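Hydrogen peroxide-inducible genes activator (Corynebacterium glutamicum, PDB 6G1D) senses hydrogen peroxide and, as a LysR-type transcription factor with a helix-turn-helix DNA-binding region, probably switches peroxide-response genes. Local coordinates at residues T17-A22 against P75-T80; A22-F27 against A31-I36; L52-I57 against E71-F76; G100-G105 against E294-F299; P116-I121 against P131-D136. The protein carries 1 engineered substitution. All coordinates share one frame; numbering follows the deposited sequence.

In the fold
Interactions 1, 2 and 3 lie in the DNA-binding region and the start of its linker helix, 4 and 5 in the regulatory domain. Interactions 1 and 3 are buried aliphatic and aromatic contacts on helix 68-95, sharing Pro75 and Phe76, with centres 9 Å apart; Phe18 of the first packs on Leu56 of the second. Interaction 2 is nearer the surface and shares Ala22 with interaction 1. It is the one contact whose segments are joined by a hydrogen bond, and its lysine reaches another subunit. Interactions 4 and 5 are apolar and approach the same sheet through neighbouring strands 100-106 and 129-135; their centres, 11 Å apart, lie 32 to 40 Å from the others.

Interaction 1 of 5, residues T17-A22 against P75-T80; sequences TFVTIA and PFAKST
Val19 and Lys78 bring two helices together, their CA atoms 7.0 Å apart, where the axes of 17-22 and 75-80 pass at 9.8 Å with a crossing angle of -122°, closer to perpendicular than to antiparallel. The small methyl of Ala77 is the focus of the contact. It points at helix 12-24 and is met by two neighbouring side chains: Val19 CG2 lies 3.7 Å from Ala77 CB, and Phe18 CD2 comes to 3.9 Å of the same methyl, with the ring presented obliquely. The first torsion of Phe18 (chi1 168°) carries the ring away from its backbone N and lets the CD2-CE2 side reach the alanine. The other branch of the valine, CG1, rests 4.0 Å from CG of Lys78, whose bent chain crosses it and continues to the side of Glu23. On the same helix, Ser79 OG donates to Pro75 O at 2.8 Å, and Thr80 OG1 donates to Phe76 O at 2.9 Å. Each of these carbonyls also accepts the backbone N-H of the same residue, the hydroxyl and the amide arriving from opposite faces of its plane. The contact joins helix 12-24 of the winged helix-turn-helix region to the long linker helix 68-95, which packs against the second subunit; Ala77 itself also touches Phe87 of that subunit. With no hydrogen bond between them, these two segments meet through apolar contact alone, while the hydroxyls of Ser79 and Thr80 are satisfied along their own helix.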
# COMPACT_ATOMS: atom_id res chain seq x y z
N THR B 17 -5.57 -33.51 17.26
CA THR B 17 -6.92 -33.59 17.80
C THR B 17 -7.39 -32.29 18.41
O THR B 17 -8.49 -31.83 18.13
CB THR B 17 -7.05 -34.75 18.83
OG1 THR B 17 -7.07 -35.98 18.15
CG2 THR B 17 -8.34 -34.64 19.64
N PHE B 18 -6.56 -31.70 19.26
CA PHE B 18 -6.92 -30.42 19.89
C PHE B 18 -7.20 -29.32 18.86
O PHE B 18 -8.20 -28.62 18.92
CB PHE B 18 -5.78 -29.99 20.85
CG PHE B 18 -5.87 -28.59 21.36
CD1 PHE B 18 -7.07 -28.06 21.82
CD2 PHE B 18 -4.72 -27.80 21.43
CE1 PHE B 18 -7.12 -26.77 22.32
CE2 PHE B 18 -4.79 -26.52 21.90
CZ PHE B 18 -5.98 -26.02 22.34
N VAL B 19 -6.28 -29.16 17.92
CA VAL B 19 -6.36 -28.07 16.94
C VAL B 19 -7.61 -28.28 16.05
O VAL B 19 -8.35 -27.33 15.79
CB VAL B 19 -5.05 -28.00 16.14
CG1 VAL B 19 -5.18 -27.18 14.88
CG2 VAL B 19 -3.92 -27.45 17.02
N THR B 20 -7.77 -29.51 15.64
CA THR B 20 -8.94 -29.85 14.82
C THR B 20 -10.41 -29.58 15.45
O THR B 20 -11.40 -28.92 15.01
CB THR B 20 -8.84 -31.31 14.40
OG1 THR B 20 -7.70 -31.48 13.58
CG2 THR B 20 -10.04 -31.69 13.61
N ILE B 21 -10.42 -29.96 16.71
CA ILE B 21 -11.64 -29.67 17.49
C ILE B 21 -11.84 -28.16 17.64
O ILE B 21 -12.97 -27.65 17.50
CB ILE B 21 -11.66 -30.34 18.90
CG1 ILE B 21 -11.67 -31.86 18.79
CG2 ILE B 21 -12.94 -29.94 19.65
CD1 ILE B 21 -11.27 -32.56 20.07
N ALA B 22 -10.77 -27.45 17.94
CA ALA B 22 -10.82 -25.97 18.11
C ALA B 22 -11.32 -25.26 16.85
O ALA B 22 -12.09 -24.31 16.95
CB ALA B 22 -9.47 -25.40 18.51
N PRO B 75 -2.26 -21.30 19.49
CA PRO B 75 -1.14 -20.91 18.60
C PRO B 75 0.15 -21.70 18.80
O PRO B 75 0.90 -21.94 17.85
CB PRO B 75 -0.91 -19.43 18.87
CG PRO B 75 -1.88 -19.04 19.96
CD PRO B 75 -2.89 -20.12 20.12
N PHE B 76 0.42 -22.13 20.01
CA PHE B 76 1.63 -22.93 20.28
C PHE B 76 1.47 -24.34 19.73
O PHE B 76 2.43 -24.91 19.20
CB PHE B 76 1.98 -22.89 21.77
CG PHE B 76 2.30 -21.50 22.27
CD1 PHE B 76 3.56 -20.92 22.03
CD2 PHE B 76 1.33 -20.73 22.93
CE1 PHE B 76 3.83 -19.63 22.45
CE2 PHE B 76 1.62 -19.44 23.36
CZ PHE B 76 2.87 -18.88 23.12
N ALA B 77 0.25 -24.89 19.82
CA ALA B 77 -0.04 -26.19 19.23
C ALA B 77 0.12 -26.11 17.71
O ALA B 77 0.80 -26.93 17.11
CB ALA B 77 -1.45 -26.64 19.60
N LYS B 78 -0.49 -25.10 17.10
CA LYS B 78 -0.32 -24.87 15.64
C LYS B 78 1.12 -24.73 15.22
O LYS B 78 1.50 -25.31 14.22
CB LYS B 78 -1.13 -23.67 15.16
CG LYS B 78 -2.58 -24.08 15.00
CD LYS B 78 -3.73 -23.25 15.56
CE LYS B 78 -4.55 -22.39 14.59
NZ LYS B 78 -3.79 -21.16 14.28
N SER B 79 1.94 -23.98 15.95
CA SER B 79 3.37 -23.85 15.60
C SER B 79 4.06 -25.20 15.59
O SER B 79 4.92 -25.44 14.74
CB SER B 79 4.13 -22.94 16.56
OG SER B 79 3.44 -21.73 16.74
N THR B 80 3.70 -26.07 16.53
CA THR B 80 4.33 -27.38 16.61
C THR B 80 3.99 -28.23 15.38
O THR B 80 4.87 -28.84 14.76
CB THR B 80 3.93 -28.11 17.92
OG1 THR B 80 4.12 -27.23 19.05
CG2 THR B 80 4.78 -29.37 18.09

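Interaction 2 of 5, residues A22-F27 against A31-I36; sequences AECKHF and ATKLSI
Cys24 and Lys33 touch through their side chains: SG lies 4.1 Å from CD of the lysine, against the aliphatic part of its chain. Cys24 holds SG opposite its carbonyl carbon (chi1 -64°), a setting that aims the sulfur at helix 27-33. Lys33 turns CG away from its backbone N (chi1 -167°) and runs extended from there, passing the sulfur at CD and carrying NZ onward to a salt bridge with Glu196 of the third subunit. Glu23 OE1 stands 5.8 Å from Lys33 NZ, too far for contact, though a weak attraction is possible. The second link is backbone: Ala31 N donates to Phe27 O at 2.8 Å, early in the helix that begins just after His26 at the N-cap position. The CB of Phe27 points away from this contact, and its ring packs on Ile21, Leu41 and Leu45. Helix 27-33 closes in a Schellman motif at Ser35, with Ile36 N bonded to Ala31 O at 3.0 Å. The contact therefore divides its chemistry: a backbone hydrogen bond belongs to the first turn of helix 27-33, and the sulfur rests against the lysine's CD while NZ pairs with another subunit.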
# COMPACT_ATOMS: atom_id res chain seq x y z
N ALA B 22 -10.77 -27.45 17.94
CA ALA B 22 -10.82 -25.97 18.11
C ALA B 22 -11.32 -25.26 16.85
O ALA B 22 -12.09 -24.31 16.95
CB ALA B 22 -9.47 -25.40 18.51
N GLU B 23 -10.81 -25.71 15.70
CA GLU B 23 -11.23 -25.26 14.36
C GLU B 23 -12.62 -25.71 13.83
O GLU B 23 -13.33 -24.91 13.23
CB GLU B 23 -10.10 -25.51 13.35
CG GLU B 23 -8.90 -24.63 13.63
CD GLU B 23 -7.64 -25.02 12.87
OE1 GLU B 23 -7.66 -26.02 12.12
OE2 GLU B 23 -6.62 -24.33 13.04
N CYS B 24 -13.01 -26.97 14.05
CA CYS B 24 -14.32 -27.52 13.62
C CYS B 24 -15.50 -27.17 14.51
O CYS B 24 -16.63 -27.11 14.02
CB CYS B 24 -14.25 -29.05 13.49
SG CYS B 24 -13.11 -29.61 12.23
N LYS B 25 -15.24 -26.99 15.81
CA LYS B 25 -16.27 -26.68 16.82
C LYS B 25 -17.38 -27.77 16.94
O LYS B 25 -18.48 -27.53 17.46
CB LYS B 25 -16.92 -25.31 16.54
CG LYS B 25 -15.94 -24.15 16.38
CD LYS B 25 -15.30 -23.75 17.71
CE LYS B 25 -16.19 -22.78 18.48
NZ LYS B 25 -16.35 -21.45 17.81
N HIS B 26 -17.03 -28.99 16.53
CA HIS B 26 -17.92 -30.15 16.59
C HIS B 26 -17.04 -31.38 16.66
O HIS B 26 -16.12 -31.50 15.84
CB HIS B 26 -18.87 -30.21 15.40
CG HIS B 26 -19.96 -29.20 15.44
ND1 HIS B 26 -19.86 -27.99 14.79
CD2 HIS B 26 -21.16 -29.19 16.08
CE1 HIS B 26 -20.95 -27.28 15.01
NE2 HIS B 26 -21.75 -27.98 15.80
N PHE B 27 -17.30 -32.26 17.63
CA PHE B 27 -16.52 -33.49 17.79
C PHE B 27 -16.65 -34.41 16.60
O PHE B 27 -15.66 -34.93 16.13
CB PHE B 27 -16.94 -34.24 19.08
CG PHE B 27 -16.21 -33.79 20.33
CD1 PHE B 27 -15.12 -34.52 20.80
CD2 PHE B 27 -16.63 -32.69 21.07
CE1 PHE B 27 -14.45 -34.15 21.96
CE2 PHE B 27 -15.96 -32.29 22.21
CZ PHE B 27 -14.86 -33.02 22.66
N ALA B 31 -13.70 -35.55 14.21
CA ALA B 31 -13.34 -36.96 14.13
C ALA B 31 -13.29 -37.42 12.69
O ALA B 31 -12.38 -38.16 12.30
CB ALA B 31 -14.34 -37.83 14.93
N THR B 32 -14.27 -37.02 11.90
CA THR B 32 -14.31 -37.39 10.46
C THR B 32 -13.14 -36.74 9.74
O THR B 32 -12.53 -37.36 8.90
CB THR B 32 -15.64 -37.01 9.80
OG1 THR B 32 -15.84 -35.60 9.90
CG2 THR B 32 -16.82 -37.73 10.45
N LYS B 33 -12.80 -35.51 10.11
CA LYS B 33 -11.63 -34.84 9.50
C LYS B 33 -10.33 -35.62 9.71
O LYS B 33 -9.50 -35.67 8.84
CB LYS B 33 -11.47 -33.39 10.01
CG LYS B 33 -10.49 -32.61 9.18
CD LYS B 33 -10.77 -31.13 9.20
CE LYS B 33 -9.82 -30.38 8.26
NZ LYS B 33 -10.36 -29.04 7.91
N LEU B 34 -10.18 -36.24 10.88
CA LEU B 34 -8.99 -37.01 11.24
C LEU B 34 -9.09 -38.49 10.93
O LEU B 34 -8.15 -39.24 11.22
CB LEU B 34 -8.69 -36.81 12.75
CG LEU B 34 -8.35 -35.32 13.12
CD1 LEU B 34 -8.36 -35.10 14.61
CD2 LEU B 34 -7.00 -34.94 12.51
N SER B 35 -10.20 -38.93 10.32
CA SER B 35 -10.44 -40.34 10.01
C SER B 35 -10.34 -41.26 11.23
O SER B 35 -9.75 -42.32 11.17
CB SER B 35 -9.50 -40.82 8.90
OG SER B 35 -9.58 -39.97 7.77
N ILE B 36 -10.93 -40.82 12.35
CA ILE B 36 -11.00 -41.64 13.56
C ILE B 36 -12.41 -41.59 14.10
O ILE B 36 -13.20 -40.73 13.73
CB ILE B 36 -10.00 -41.16 14.65
CG1 ILE B 36 -10.29 -39.70 15.07
CG2 ILE B 36 -8.57 -41.35 14.16
CD1 ILE B 36 -9.24 -39.15 16.04

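Interaction 3 of 5, residues L52-I57 against E71-F76; sequences LGVQLI and EKLLPF
Leu73 overlaps Leu56 at the junction of the winged helix-turn-helix region with the linker helix 68-95. Its CD1 lies 3.8 Å from CD2 of Leu56, and the two side chains cross at about a right angle. Leu56 sets CG opposite its carbonyl carbon (chi1 -59°), which brings its CD2 round to the helix although the CA-CB bond does not aim there. A looser touch joins Leu73 CD1 to Val54 CG1 at 4.5 Å, so one methyl of the helix meets two residues of the chain between helix 38-52 and strand 57-58. Leu56 also packs on Phe18 and Leu48, which continues this apolar layer into the body of the DNA-binding region. The loop is shaped at its start by Gly53, whose positive phi ends helix 38-52 in a Schellman motif. Further on, Glu49 OE1 accepts the amides of both Leu56 and Ile57, so a carboxylate in the preceding helix grips the backbone just beside the contact. On the linker helix, Lys72 forms a salt bridge to Glu295 of the second subunit, and Leu73 also packs on Ala94 there, placing the contact next to a subunit interface. Where the loop runs into strand 57-58, Gln55 NE2 donates to Ile57 O at 3.2 Å, coming from above the carbonyl plane, with a C=O...N angle of 118°.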
# COMPACT_ATOMS: atom_id res chain seq x y z
N LEU B 52 -1.65 -32.57 30.74
CA LEU B 52 -1.37 -31.16 31.05
C LEU B 52 -1.97 -30.63 32.37
O LEU B 52 -1.50 -29.62 32.88
CB LEU B 52 -1.84 -30.25 29.90
CG LEU B 52 -1.27 -30.48 28.52
CD1 LEU B 52 -1.96 -29.49 27.58
CD2 LEU B 52 0.25 -30.35 28.44
N GLY B 53 -3.04 -31.24 32.87
CA GLY B 53 -3.79 -30.72 34.01
C GLY B 53 -4.55 -29.44 33.65
O GLY B 53 -4.81 -28.61 34.51
N VAL B 54 -4.88 -29.28 32.37
CA VAL B 54 -5.55 -28.10 31.86
C VAL B 54 -6.71 -28.55 30.96
O VAL B 54 -6.51 -29.35 30.03
CB VAL B 54 -4.59 -27.24 30.99
CG1 VAL B 54 -5.34 -26.09 30.32
CG2 VAL B 54 -3.42 -26.72 31.81
N GLN B 55 -7.90 -28.03 31.24
CA GLN B 55 -9.07 -28.23 30.39
C GLN B 55 -8.98 -27.27 29.17
O GLN B 55 -8.92 -26.05 29.33
CB GLN B 55 -10.35 -27.97 31.20
CG GLN B 55 -11.60 -28.56 30.56
CD GLN B 55 -12.89 -28.00 31.14
OE1 GLN B 55 -12.91 -27.31 32.16
NE2 GLN B 55 -13.99 -28.28 30.45
N LEU B 56 -8.95 -27.85 27.97
CA LEU B 56 -8.81 -27.12 26.71
C LEU B 56 -10.12 -26.88 25.97
O LEU B 56 -10.22 -25.92 25.19
CB LEU B 56 -7.87 -27.88 25.79
CG LEU B 56 -6.45 -28.13 26.33
CD1 LEU B 56 -5.70 -29.06 25.40
CD2 LEU B 56 -5.67 -26.84 26.54
N ILE B 57 -11.13 -27.71 26.21
CA ILE B 57 -12.42 -27.63 25.51
C ILE B 57 -13.54 -27.87 26.53
O ILE B 57 -13.46 -28.82 27.30
CB ILE B 57 -12.53 -28.77 24.45
CG1 ILE B 57 -11.40 -28.69 23.42
CG2 ILE B 57 -13.88 -28.78 23.78
CD1 ILE B 57 -11.45 -27.53 22.46
N GLU B 71 -7.65 -21.43 24.14
CA GLU B 71 -7.43 -20.34 23.20
C GLU B 71 -5.99 -19.80 23.28
O GLU B 71 -5.38 -19.49 22.25
CB GLU B 71 -8.45 -19.23 23.44
CG GLU B 71 -8.39 -18.09 22.43
CD GLU B 71 -9.58 -17.14 22.52
OE1 GLU B 71 -10.73 -17.68 22.65
OE2 GLU B 71 -9.35 -15.88 22.44
N LYS B 72 -5.45 -19.70 24.49
CA LYS B 72 -4.07 -19.27 24.66
C LYS B 72 -3.05 -20.29 24.17
O LYS B 72 -2.02 -19.91 23.65
CB LYS B 72 -3.77 -18.90 26.13
CG LYS B 72 -4.43 -17.63 26.58
CD LYS B 72 -4.05 -17.28 28.02
CE LYS B 72 -5.13 -17.70 28.99
NZ LYS B 72 -4.74 -17.19 30.35
N LEU B 73 -3.33 -21.57 24.32
CA LEU B 73 -2.39 -22.60 23.87
C LEU B 73 -2.49 -22.95 22.38
O LEU B 73 -1.53 -23.48 21.80
CB LEU B 73 -2.53 -23.86 24.72
CG LEU B 73 -2.04 -23.66 26.19
CD1 LEU B 73 -2.53 -24.81 27.07
CD2 LEU B 73 -0.53 -23.55 26.20
N LEU B 74 -3.61 -22.58 21.78
CA LEU B 74 -3.86 -22.99 20.35
C LEU B 74 -2.70 -22.53 19.28
O LEU B 74 -2.10 -23.24 18.43
CB LEU B 74 -5.23 -22.45 19.88
CG LEU B 74 -5.72 -22.80 18.49
CD1 LEU B 74 -5.81 -24.30 18.33
CD2 LEU B 74 -7.09 -22.16 18.25
N PRO B 75 -2.26 -21.30 19.49
CA PRO B 75 -1.14 -20.91 18.60
C PRO B 75 0.15 -21.70 18.80
O PRO B 75 0.90 -21.94 17.85
CB PRO B 75 -0.91 -19.43 18.87
CG PRO B 75 -1.88 -19.04 19.96
CD PRO B 75 -2.89 -20.12 20.12
N PHE B 76 0.42 -22.13 20.01
CA PHE B 76 1.63 -22.93 20.28
C PHE B 76 1.47 -24.34 19.73
O PHE B 76 2.43 -24.91 19.20
CB PHE B 76 1.98 -22.89 21.77
CG PHE B 76 2.30 -21.50 22.27
CD1 PHE B 76 3.56 -20.92 22.03
CD2 PHE B 76 1.33 -20.73 22.93
CE1 PHE B 76 3.83 -19.63 22.45
CE2 PHE B 76 1.62 -19.44 23.36
CZ PHE B 76 2.87 -18.88 23.12

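Interaction 4 of 5, residues G100-G105 against E294-F299; sequences GPLTVG and EEFEQF
Leu102 reaches from strand 100-106 to two rings of helix 293-316. Its CB points at the helix, and CG continues that way, held opposite the backbone N (chi1 -179°), so that the two methyls fork between the phenylalanines. CD1 goes to Phe296, ending 3.9 Å from CE1 of a ring it approaches obliquely. CD2 goes to Phe299 and sits over one face, 4.0 Å from the ring centroid and only 9° off the normal, a CH-pi contact. Two residues on, Val104 meets the Phe299 ring obliquely: its CG2 is 3.8 Å from CE1, and its CG1 is 4.0 Å from the same atom. Strand and helix run at 63° to each other. The Phe296 ring has a further partner in Tyr286, edge-to-face, and Val152 of the adjoining strand packs on both Val104 and Phe296. This is helix-on-sheet packing in the LysR regulatory domain, an alpha/beta unit of the periplasmic binding protein type, and it ties helix 293-316 to strand 100-106, which comes first in the chain among the strands of the six-stranded sheet. No hydrogen bond joins the segments; buried apolar methyl-to-ring contacts join them, one of them a CH-pi contact over the Phe299 face.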
# COMPACT_ATOMS: atom_id res chain seq x y z
N GLY B 100 10.94 -32.73 -3.14
CA GLY B 100 10.50 -31.83 -2.10
C GLY B 100 10.17 -30.43 -2.60
O GLY B 100 10.15 -30.19 -3.80
N PRO B 101 9.90 -29.51 -1.68
CA PRO B 101 9.57 -28.13 -1.99
C PRO B 101 10.67 -27.43 -2.77
O PRO B 101 11.84 -27.63 -2.51
CB PRO B 101 9.43 -27.47 -0.61
CG PRO B 101 9.07 -28.56 0.30
CD PRO B 101 9.75 -29.78 -0.24
N LEU B 102 10.25 -26.64 -3.74
CA LEU B 102 11.11 -25.69 -4.42
C LEU B 102 10.22 -24.49 -4.68
O LEU B 102 9.21 -24.62 -5.34
CB LEU B 102 11.61 -26.27 -5.74
CG LEU B 102 12.56 -25.39 -6.56
CD1 LEU B 102 13.90 -25.23 -5.83
CD2 LEU B 102 12.75 -25.95 -7.96
N THR B 103 10.60 -23.34 -4.16
CA THR B 103 9.87 -22.13 -4.40
C THR B 103 10.59 -21.35 -5.49
O THR B 103 11.76 -20.97 -5.34
CB THR B 103 9.73 -21.33 -3.12
OG1 THR B 103 9.06 -22.15 -2.17
CG2 THR B 103 8.86 -20.05 -3.36
N VAL B 104 9.88 -21.09 -6.59
CA VAL B 104 10.44 -20.45 -7.76
C VAL B 104 9.76 -19.09 -7.94
O VAL B 104 8.55 -18.99 -8.03
CB VAL B 104 10.20 -21.33 -9.01
CG1 VAL B 104 10.81 -20.71 -10.24
CG2 VAL B 104 10.83 -22.71 -8.80
N GLY B 105 10.57 -18.04 -7.94
CA GLY B 105 10.10 -16.69 -8.25
C GLY B 105 10.20 -16.53 -9.76
O GLY B 105 11.17 -16.98 -10.37
N GLU B 294 23.76 -27.91 -8.03
CA GLU B 294 23.52 -29.05 -8.90
C GLU B 294 22.04 -29.21 -9.23
O GLU B 294 21.69 -29.43 -10.36
CB GLU B 294 24.08 -30.34 -8.29
CG GLU B 294 24.35 -31.45 -9.30
CD GLU B 294 24.74 -32.78 -8.67
OE1 GLU B 294 24.23 -33.11 -7.57
OE2 GLU B 294 25.54 -33.51 -9.28
N GLU B 295 21.17 -29.10 -8.23
CA GLU B 295 19.72 -29.12 -8.44
C GLU B 295 19.21 -27.93 -9.26
O GLU B 295 18.36 -28.11 -10.11
CB GLU B 295 18.95 -29.08 -7.13
CG GLU B 295 19.01 -30.30 -6.28
CD GLU B 295 18.28 -30.08 -4.97
OE1 GLU B 295 17.03 -30.16 -4.96
OE2 GLU B 295 18.98 -29.80 -3.96
N PHE B 296 19.71 -26.73 -8.98
CA PHE B 296 19.30 -25.56 -9.72
C PHE B 296 19.74 -25.63 -11.19
O PHE B 296 19.02 -25.17 -12.05
CB PHE B 296 19.78 -24.27 -9.05
CG PHE B 296 19.27 -24.06 -7.65
CD1 PHE B 296 18.12 -24.70 -7.15
CD2 PHE B 296 19.93 -23.17 -6.83
CE1 PHE B 296 17.68 -24.46 -5.86
CE2 PHE B 296 19.49 -22.94 -5.54
CZ PHE B 296 18.35 -23.58 -5.06
N GLU B 297 20.90 -26.23 -11.44
CA GLU B 297 21.38 -26.51 -12.79
C GLU B 297 20.48 -27.50 -13.54
O GLU B 297 20.28 -27.38 -14.75
CB GLU B 297 22.80 -27.09 -12.76
CG GLU B 297 23.63 -26.78 -13.96
CD GLU B 297 24.15 -25.35 -13.94
OE1 GLU B 297 24.71 -24.94 -12.89
OE2 GLU B 297 24.01 -24.64 -14.98
N GLN B 298 19.94 -28.49 -12.82
CA GLN B 298 18.96 -29.39 -13.41
C GLN B 298 17.67 -28.64 -13.66
O GLN B 298 17.02 -28.87 -14.68
CB GLN B 298 18.64 -30.60 -12.52
CG GLN B 298 19.64 -31.73 -12.50
CD GLN B 298 19.36 -32.70 -11.36
OE1 GLN B 298 19.93 -32.55 -10.29
NE2 GLN B 298 18.46 -33.71 -11.57
N PHE B 299 17.27 -27.78 -12.74
CA PHE B 299 16.06 -27.01 -12.95
C PHE B 299 16.21 -26.13 -14.16
O PHE B 299 15.26 -25.96 -14.91
CB PHE B 299 15.67 -26.16 -11.73
CG PHE B 299 14.28 -25.65 -11.79
CD1 PHE B 299 13.99 -24.29 -11.79
CD2 PHE B 299 13.24 -26.55 -11.92
CE1 PHE B 299 12.69 -23.85 -11.92
CE2 PHE B 299 11.92 -26.10 -12.02
CZ PHE B 299 11.65 -24.75 -11.98

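Interaction 5 of 5, residues P116-I121 against P131-D136; sequences PSMLSI and PHIVED
Met118 and Leu119 pack on Ile133 and Pro131 within a beta-alpha-beta crossover, strand 100-106, helix 111-125, strand 129-135, of the LysR regulatory domain; helix 111-125 connects two neighbouring parallel strands. Leu119 CD2 lies 4.1 Å from Pro131 CG, its side chain slanting across the proline ring. Its chi1 of -68° sets CG opposite the carbonyl carbon and brings CD2 to the strand. Met118 CE makes a looser touch on Ile133 CD1 at 4.4 Å, while the same methionine also packs on Phe299, Leu303 and Ile106, so it sits between this helix, the sheet and helix 293-316. No hydrogen bond links the two segments. Strand 129-135 pairs with strand 100-106 through its backbone, and away from that pairing the third subunit supplies partners: Thr232 of that subunit to Ile133, and Thr239, Ser235 and Ser236 of that subunit to the Glu135 carboxylate. This strand is outermost in the sheet of its own chain, which probably leaves its outer edge to the third subunit, whose backbone bonds also come to Ile133 and Glu135. Inside the helix, beyond the kink at Pro116, Ser120 N donates to Pro116 O at 3.1 Å and Ile121 N to Ser117 O at 3.0 Å.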
# COMPACT_ATOMS: atom_id res chain seq x y z
N PRO B 116 3.07 -23.41 -18.22
CA PRO B 116 2.41 -24.66 -18.63
C PRO B 116 3.39 -25.78 -18.93
O PRO B 116 3.20 -26.88 -18.41
CB PRO B 116 1.58 -24.27 -19.85
CG PRO B 116 1.29 -22.82 -19.61
CD PRO B 116 2.54 -22.25 -18.97
N SER B 117 4.42 -25.49 -19.70
CA SER B 117 5.42 -26.52 -20.08
C SER B 117 6.29 -26.88 -18.91
O SER B 117 6.59 -28.06 -18.70
CB SER B 117 6.29 -26.09 -21.27
OG SER B 117 5.53 -25.86 -22.42
N MET B 118 6.74 -25.90 -18.13
CA MET B 118 7.58 -26.23 -16.99
C MET B 118 6.86 -27.17 -16.04
O MET B 118 7.46 -28.16 -15.58
CB MET B 118 8.06 -25.00 -16.26
CG MET B 118 8.90 -25.31 -15.03
SD MET B 118 8.02 -24.93 -13.51
CE MET B 118 8.40 -23.18 -13.52
N LEU B 119 5.61 -26.85 -15.72
CA LEU B 119 4.83 -27.65 -14.78
C LEU B 119 4.51 -29.05 -15.30
O LEU B 119 4.46 -29.99 -14.54
CB LEU B 119 3.54 -26.94 -14.37
CG LEU B 119 3.77 -25.68 -13.49
CD1 LEU B 119 2.50 -24.90 -13.29
CD2 LEU B 119 4.29 -26.07 -12.16
N SER B 120 4.29 -29.19 -16.59
CA SER B 120 4.01 -30.49 -17.20
C SER B 120 5.26 -31.39 -17.20
O SER B 120 5.15 -32.58 -16.89
CB SER B 120 3.46 -30.31 -18.64
OG SER B 120 3.26 -31.56 -19.24
N ILE B 121 6.43 -30.84 -17.51
CA ILE B 121 7.69 -31.57 -17.42
C ILE B 121 7.96 -32.05 -16.00
O ILE B 121 8.37 -33.20 -15.76
CB ILE B 121 8.87 -30.70 -17.87
CG1 ILE B 121 8.80 -30.51 -19.39
CG2 ILE B 121 10.21 -31.33 -17.50
CD1 ILE B 121 9.73 -29.45 -19.91
N PRO B 131 6.44 -27.89 -6.46
CA PRO B 131 6.75 -26.50 -6.80
C PRO B 131 5.76 -25.49 -6.18
O PRO B 131 4.58 -25.78 -5.99
CB PRO B 131 6.71 -26.50 -8.33
CG PRO B 131 5.78 -27.63 -8.67
CD PRO B 131 5.72 -28.58 -7.53
N HIS B 132 6.30 -24.34 -5.81
CA HIS B 132 5.55 -23.20 -5.32
C HIS B 132 6.06 -22.06 -6.16
O HIS B 132 7.26 -21.95 -6.40
CB HIS B 132 5.81 -23.00 -3.83
CG HIS B 132 5.34 -24.15 -3.01
ND1 HIS B 132 6.20 -25.06 -2.42
CD2 HIS B 132 4.09 -24.59 -2.75
CE1 HIS B 132 5.49 -25.99 -1.80
NE2 HIS B 132 4.21 -25.73 -1.99
N ILE B 133 5.13 -21.25 -6.65
CA ILE B 133 5.42 -20.24 -7.64
C ILE B 133 5.09 -18.91 -7.00
O ILE B 133 4.02 -18.74 -6.46
CB ILE B 133 4.57 -20.43 -8.92
CG1 ILE B 133 4.75 -21.85 -9.49
CG2 ILE B 133 4.96 -19.38 -9.95
CD1 ILE B 133 6.19 -22.20 -9.87
N VAL B 134 6.05 -17.99 -7.05
CA VAL B 134 5.83 -16.62 -6.66
C VAL B 134 6.08 -15.72 -7.86
O VAL B 134 7.19 -15.63 -8.35
CB VAL B 134 6.77 -16.23 -5.49
CG1 VAL B 134 6.59 -14.77 -5.12
CG2 VAL B 134 6.45 -17.10 -4.28
N GLU B 135 5.02 -15.10 -8.34
CA GLU B 135 5.10 -14.25 -9.52
C GLU B 135 5.19 -12.83 -8.98
O GLU B 135 4.27 -12.37 -8.31
CB GLU B 135 3.84 -14.40 -10.37
CG GLU B 135 3.84 -13.52 -11.60
CD GLU B 135 2.56 -13.60 -12.40
OE1 GLU B 135 1.46 -13.65 -11.78
OE2 GLU B 135 2.64 -13.56 -13.64
N ASP B 136 6.29 -12.15 -9.23
CA ASP B 136 6.46 -10.77 -8.73
C ASP B 136 7.56 -10.11 -9.53
O ASP B 136 8.31 -10.75 -10.24
CB ASP B 136 6.79 -10.76 -7.22
CG ASP B 136 6.23 -9.50 -6.48
OD1 ASP B 136 6.05 -8.41 -7.08
OD2 ASP B 136 5.96 -9.59 -5.26